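Local coordinates for protein aminotransferase (Streptomyces pactum, PDB 4ZM4) that belongs to the class-III aminotransferases, a pyridoxal-phosphate-dependent family, and binds its ligands in an assembly of two chains, at residues 278-283 against 322-327; 283-288 against 314-319. The protein carries 1 engineered substitution. All coordinates share one frame; numbering follows the deposited sequence.

Contact 1: residues 278-283 against 322-327; sequences SRVMGG and VAMLGK. Engineered in segment 278-283: R279 (natural residue Lys). With P3B ((3E,4R,5R)-4,5-dihydroxy-3-{[(Z)-{3-hydroxy-2-methyl-5-[(phosphonooxy)methyl]pyridin-4(1H)-ylidene}methyl]imino}cyclohex-1-ene-1-carboxylic acid), chain H.
M324 does most of the touching from the helix side. Its CG stands anti to the backbone N (chi1 -175°), and the bend at chi2 (61°) takes SD and CE past V280 O, crossing the direction of the carbonyl, toward V280 CG1. M324 CG comes within 3.0 Å of V280 O, a tight approach of a methylene to a carbonyl whose oxygen is already taken by the N-H of G283, with V280 O 3.1 Å from G283 N. At the next residue, M281 O lies 3.4 Å from M324 CB. At the tip, M324 CE meets V280 CG1 at 3.9 Å, the two side chains crossing at about a right angle. M281 starts away from the helix, yet its CG touches L325 CD1 obliquely at 4.1 Å, and I107 of helix 98-110 packs against both M281 and L325. This is the loop after strand 274-277 of the mixed seven-stranded sheet, set against helix 315-329 of the class-III aminotransferase fold. R279, an engineered residue where the natural one is lysine, leaves the same loop on the ligand side. R279 is bent at chi2, which carries its guanidinium to P3B; the phosphorus PBA lies in the guanidinium plane, at its edge. NH1 is hydrogen-bonded to Y67 O. V310 of the second subunit packs on R279, and H91 of that subunit gives its NE2 a hydrogen bond with G283 O.

Contact 2: residues 283-288 against 314-319; sequences GGFPVA and NHAALR
F285 has CG anti to its backbone N (chi1 -167°), which lays the ring out from the loop onto the first turn of helix 315-329. N314 takes the crowded position between N and carbonyl carbon (chi1 65°), and this folds its amide back over the helix start. The ring meets two alanines: F285 CZ touches A316 CB at 3.6 Å and F285 CE1 touches A317 CB at 3.4 Å. The backbone from A316 C to A317 N passes over one ring face, while P286 CD sits 3.1 Å above the plane of the F285 ring on the opposite face, near its rim, so the phenyl is held between its own following proline and the helix. Beside it V287, with CG2 anti to its N, sets CG2 3.9 Å from A317 CB, so A317 CB is touched by both F285 and V287. No hydrogen bond crosses between the two segments. Within the helix segment N314 OD1 accepts from A317 N at 2.9 Å, nearly straight at 167° but with the donor above the carbonyl plane. N314 ND2 is bonded to Y311 O. At the dimer interface F285 meets F285 of the second subunit, and P286 packs on N314 of that subunit. N314 is the N-cap of helix 315-329, its OD1 capping A317 N, and the loop before strand 288-292 packs on that first turn through F285 and V287.

Following the chain, strand 274-277 ends and the loop 278-287 begins; its first half makes contact 1 and its second half, running on to A288 of the next strand, contact 2; G283 is common to both. Strand 288-292 follows, and the chain then passes through 309-311 into helix 315-329. The start of that helix, 314-319, comes back to 283-288 first and closes the shorter loop; the next turns, 322-327, reach 278-283 and close the longer one, with contact 2's loop within it. Between the two, S278 OG and V287 O, 2.7 Å apart, probably share a hydrogen bond. Together the contacts join the loop between the neighbouring antiparallel strands 274-277 and 288-292, the helix and the second subunit.

Contact 1: residues 278-283 against 322-327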
loop_
_atom_site.group_PDB
_atom_site.type_symbol
_atom_site.label_atom_id
_atom_site.label_comp_id
_atom_site.label_asym_id
_atom_site.label_seq_id
_atom_site.Cartn_x
_atom_site.Cartn_y
_atom_site.Cartn_z
ATOM N N SER B 278 -4.351 -3.428 -10.538
ATOM C CA SER B 278 -3.045 -2.899 -10.109
ATOM C C SER B 278 -2.009 -3.204 -11.215
ATOM O O SER B 278 -2.370 -3.372 -12.363
ATOM C CB SER B 278 -2.625 -3.500 -8.773
ATOM O OG SER B 278 -1.459 -2.905 -8.249
ATOM N N ARG B 279 -0.733 -3.251 -10.886
ATOM C CA ARG B 279 0.313 -3.836 -11.757
ATOM C C ARG B 279 0.493 -3.123 -13.080
ATOM O O ARG B 279 1.182 -2.119 -13.120
ATOM C CB ARG B 279 0.087 -5.327 -11.988
ATOM C CG ARG B 279 0.000 -6.123 -10.724
ATOM C CD ARG B 279 1.331 -6.398 -10.071
ATOM N NE ARG B 279 1.056 -6.678 -8.671
ATOM C CZ ARG B 279 1.069 -7.869 -8.076
ATOM N NH1 ARG B 279 1.380 -9.003 -8.713
ATOM N NH2 ARG B 279 0.768 -7.902 -6.784
ATOM N N VAL B 280 -0.093 -3.643 -14.159
ATOM C CA VAL B 280 0.089 -3.058 -15.482
ATOM C C VAL B 280 -0.478 -1.635 -15.451
ATOM O O VAL B 280 0.056 -0.720 -16.096
ATOM C CB VAL B 280 -0.588 -3.889 -16.603
ATOM C CG1 VAL B 280 -0.541 -3.150 -17.929
ATOM C CG2 VAL B 280 0.085 -5.239 -16.737
ATOM N N MET B 281 -1.542 -1.447 -14.678
ATOM C CA MET B 281 -2.243 -0.155 -14.613
ATOM C C MET B 281 -1.303 0.999 -14.330
ATOM O O MET B 281 -1.398 2.010 -14.965
ATOM C CB MET B 281 -3.343 -0.203 -13.535
ATOM C CG MET B 281 -4.328 0.960 -13.593
ATOM S SD MET B 281 -5.614 0.730 -12.359
ATOM C CE MET B 281 -4.707 1.186 -10.863
ATOM N N GLY B 282 -0.409 0.836 -13.362
ATOM C CA GLY B 282 0.516 1.872 -12.978
ATOM C C GLY B 282 1.944 1.689 -13.455
ATOM O O GLY B 282 2.816 2.442 -13.043
ATOM N N GLY B 283 2.201 0.691 -14.302
ATOM C CA GLY B 283 3.530 0.441 -14.871
ATOM C C GLY B 283 4.666 0.260 -13.885
ATOM O O GLY B 283 5.826 0.601 -14.172
ATOM N N VAL B 322 -2.527 7.363 -15.965
ATOM C CA VAL B 322 -2.874 8.104 -17.190
ATOM C C VAL B 322 -1.886 7.860 -18.327
ATOM O O VAL B 322 -2.272 7.600 -19.464
ATOM C CB VAL B 322 -2.994 9.613 -16.892
ATOM C CG1 VAL B 322 -2.982 10.444 -18.191
ATOM C CG2 VAL B 322 -4.256 9.885 -16.070
ATOM N N ALA B 323 -0.605 7.931 -18.016
ATOM C CA ALA B 323 0.427 7.672 -19.031
ATOM C C ALA B 323 0.398 6.212 -19.516
ATOM O O ALA B 323 0.518 5.953 -20.712
ATOM C CB ALA B 323 1.812 8.020 -18.490
ATOM N N MET B 324 0.199 5.270 -18.594
ATOM C CA MET B 324 0.303 3.855 -18.939
ATOM C C MET B 324 -0.914 3.427 -19.696
ATOM O O MET B 324 -0.805 2.800 -20.752
ATOM C CB MET B 324 0.473 3.009 -17.684
ATOM C CG MET B 324 0.718 1.537 -17.941
ATOM S SD MET B 324 2.221 1.164 -18.876
ATOM C CE MET B 324 2.354 -0.609 -18.575
ATOM N N LEU B 325 -2.091 3.771 -19.185
ATOM C CA LEU B 325 -3.320 3.372 -19.869
ATOM C C LEU B 325 -3.507 4.188 -21.167
ATOM O O LEU B 325 -4.048 3.666 -22.138
ATOM C CB LEU B 325 -4.527 3.487 -18.952
ATOM C CG LEU B 325 -4.582 2.583 -17.718
ATOM C CD1 LEU B 325 -5.930 2.651 -17.020
ATOM C CD2 LEU B 325 -4.266 1.144 -18.082
ATOM N N GLY B 326 -3.044 5.441 -21.182
ATOM C CA GLY B 326 -2.995 6.238 -22.402
ATOM C C GLY B 326 -2.150 5.605 -23.472
ATOM O O GLY B 326 -2.595 5.440 -24.617
ATOM N N LYS B 327 -0.958 5.167 -23.090
ATOM C CA LYS B 327 -0.090 4.414 -24.010
ATOM C C LYS B 327 -0.730 3.132 -24.559
ATOM O O LYS B 327 -0.698 2.897 -25.777
ATOM C CB LYS B 327 1.227 4.044 -23.340
ATOM C CG LYS B 327 2.142 3.201 -24.193
ATOM C CD LYS B 327 3.559 3.204 -23.659
ATOM C CE LYS B 327 4.437 2.270 -24.458
ATOM N NZ LYS B 327 5.800 2.236 -23.858
HETATM O OAH P3B H . -0.406 -6.436 -2.112
HETATM P PBA P3B H . 0.067 -6.460 -3.625
HETATM O OAI P3B H . 1.352 -7.230 -3.581
HETATM O OAC P3B H . 0.298 -5.079 -4.217
HETATM O OAQ P3B H . -1.155 -7.349 -4.342
HETATM C CAM P3B H . -1.767 -8.514 -3.700
HETATM C CAV P3B H . -2.243 -9.316 -4.707
HETATM C CAL P3B H . -3.609 -9.285 -4.949
HETATM N NAP P3B H . -4.110 -10.052 -5.993
HETATM C CAU P3B H . -3.279 -10.813 -6.782
HETATM C CAA P3B H . -3.783 -11.592 -7.790
HETATM C CAW P3B H . -1.981 -10.870 -6.527
HETATM O OAE P3B H . -1.220 -11.640 -7.337
HETATM C CAX P3B H . -1.386 -10.112 -5.517
HETATM C CAJ P3B H . 0.028 -10.204 -5.264
HETATM N NAO P3B H . 0.815 -11.144 -5.889
HETATM C CAT P3B H . 2.137 -11.322 -5.573
HETATM C CAK P3B H . 2.819 -10.722 -4.477
HETATM C CAS P3B H . 4.141 -10.987 -4.137
HETATM C CAR P3B H . 4.791 -10.324 -3.080
HETATM O OAD P3B H . 5.999 -10.480 -2.840
HETATM O OAB P3B H . 4.201 -9.626 -2.292
HETATM C CAN P3B H . 4.949 -11.665 -4.964
HETATM C CAY P3B H . 4.373 -12.257 -6.260
HETATM O OAF P3B H . 5.015 -13.546 -6.323
HETATM C CAZ P3B H . 2.795 -12.335 -6.353
HETATM O OAG P3B H . 2.217 -12.475 -7.703
#

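Contact 2: residues 283-288 against 314-319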
loop_
_atom_site.group_PDB
_atom_site.type_symbol
_atom_site.label_atom_id
_atom_site.label_comp_id
_atom_site.label_asym_id
_atom_site.label_seq_id
_atom_site.Cartn_x
_atom_site.Cartn_y
_atom_site.Cartn_z
ATOM N N GLY B 283 2.201 0.691 -14.302
ATOM C CA GLY B 283 3.530 0.441 -14.871
ATOM C C GLY B 283 4.666 0.260 -13.885
ATOM O O GLY B 283 5.826 0.601 -14.172
ATOM N N GLY B 284 4.345 -0.283 -12.725
ATOM C CA GLY B 284 5.334 -0.434 -11.648
ATOM C C GLY B 284 5.280 0.587 -10.533
ATOM O O GLY B 284 5.942 0.397 -9.525
ATOM N N PHE B 285 4.534 1.679 -10.702
ATOM C CA PHE B 285 4.353 2.620 -9.608
ATOM C C PHE B 285 3.411 1.975 -8.586
ATOM O O PHE B 285 2.423 1.327 -8.986
ATOM C CB PHE B 285 3.763 3.956 -10.105
ATOM C CG PHE B 285 3.844 5.078 -9.102
ATOM C CD1 PHE B 285 2.889 5.204 -8.082
ATOM C CD2 PHE B 285 4.863 6.005 -9.156
ATOM C CE1 PHE B 285 2.957 6.238 -7.160
ATOM C CE2 PHE B 285 4.949 7.053 -8.236
ATOM C CZ PHE B 285 3.983 7.166 -7.239
ATOM N N PRO B 286 3.659 2.176 -7.287
ATOM C CA PRO B 286 2.712 1.540 -6.359
ATOM C C PRO B 286 1.313 2.166 -6.383
ATOM O O PRO B 286 1.111 3.284 -5.877
ATOM C CB PRO B 286 3.384 1.695 -5.000
ATOM C CG PRO B 286 4.697 2.325 -5.271
ATOM C CD PRO B 286 4.640 2.986 -6.592
ATOM N N VAL B 287 0.385 1.476 -7.040
ATOM C CA VAL B 287 -0.982 1.949 -7.232
ATOM C C VAL B 287 -1.890 0.784 -7.565
ATOM O O VAL B 287 -1.470 -0.184 -8.158
ATOM C CB VAL B 287 -1.078 3.027 -8.338
ATOM C CG1 VAL B 287 -0.680 2.472 -9.691
ATOM C CG2 VAL B 287 -2.480 3.632 -8.413
ATOM N N ALA B 288 -3.131 0.877 -7.098
ATOM C CA ALA B 288 -4.146 -0.129 -7.323
ATOM C C ALA B 288 -5.503 0.571 -7.310
ATOM O O ALA B 288 -5.593 1.751 -6.989
ATOM C CB ALA B 288 -4.115 -1.176 -6.224
ATOM N N ASN B 314 -2.769 9.428 -5.113
ATOM C CA ASN B 314 -1.899 10.591 -5.165
ATOM C C ASN B 314 -1.597 10.939 -6.613
ATOM O O ASN B 314 -1.787 10.129 -7.521
ATOM C CB ASN B 314 -0.595 10.361 -4.344
ATOM C CG ASN B 314 0.276 9.258 -4.910
ATOM O OD1 ASN B 314 1.091 9.483 -5.832
ATOM N ND2 ASN B 314 0.152 8.057 -4.349
ATOM N N HIS B 315 -1.080 12.141 -6.835
ATOM C CA HIS B 315 -0.997 12.687 -8.191
ATOM C C HIS B 315 0.049 11.981 -9.047
ATOM O O HIS B 315 -0.195 11.743 -10.232
ATOM C CB HIS B 315 -0.738 14.195 -8.169
ATOM C CG HIS B 315 -1.540 14.936 -7.149
ATOM N ND1 HIS B 315 -2.845 14.632 -6.876
ATOM C CD2 HIS B 315 -1.199 15.937 -6.297
ATOM C CE1 HIS B 315 -3.286 15.412 -5.898
ATOM N NE2 HIS B 315 -2.306 16.211 -5.525
ATOM N N ALA B 316 1.185 11.623 -8.456
ATOM C CA ALA B 316 2.170 10.795 -9.163
ATOM C C ALA B 316 1.591 9.454 -9.590
ATOM O O ALA B 316 1.690 9.087 -10.766
ATOM C CB ALA B 316 3.406 10.563 -8.317
ATOM N N ALA B 317 0.948 8.745 -8.669
ATOM C CA ALA B 317 0.322 7.460 -8.997
ATOM C C ALA B 317 -0.700 7.576 -10.133
ATOM O O ALA B 317 -0.689 6.768 -11.069
ATOM C CB ALA B 317 -0.366 6.851 -7.771
ATOM N N LEU B 318 -1.569 8.570 -10.067
ATOM C CA LEU B 318 -2.574 8.760 -11.122
ATOM C C LEU B 318 -1.982 9.300 -12.442
ATOM O O LEU B 318 -2.454 8.948 -13.525
ATOM C CB LEU B 318 -3.742 9.615 -10.623
ATOM C CG LEU B 318 -4.454 9.004 -9.412
ATOM C CD1 LEU B 318 -5.808 9.680 -9.193
ATOM C CD2 LEU B 318 -4.649 7.493 -9.544
ATOM N N ARG B 319 -0.898 10.057 -12.372
ATOM C CA ARG B 319 -0.153 10.376 -13.596
ATOM C C ARG B 319 0.362 9.091 -14.264
ATOM O O ARG B 319 0.313 8.935 -15.496
ATOM C CB ARG B 319 0.996 11.348 -13.284
ATOM C CG ARG B 319 1.653 11.970 -14.510
ATOM C CD ARG B 319 0.725 12.924 -15.258
ATOM N NE ARG B 319 1.365 13.417 -16.464
ATOM C CZ ARG B 319 2.168 14.470 -16.520
ATOM N NH1 ARG B 319 2.426 15.202 -15.449
ATOM N NH2 ARG B 319 2.721 14.800 -17.661
#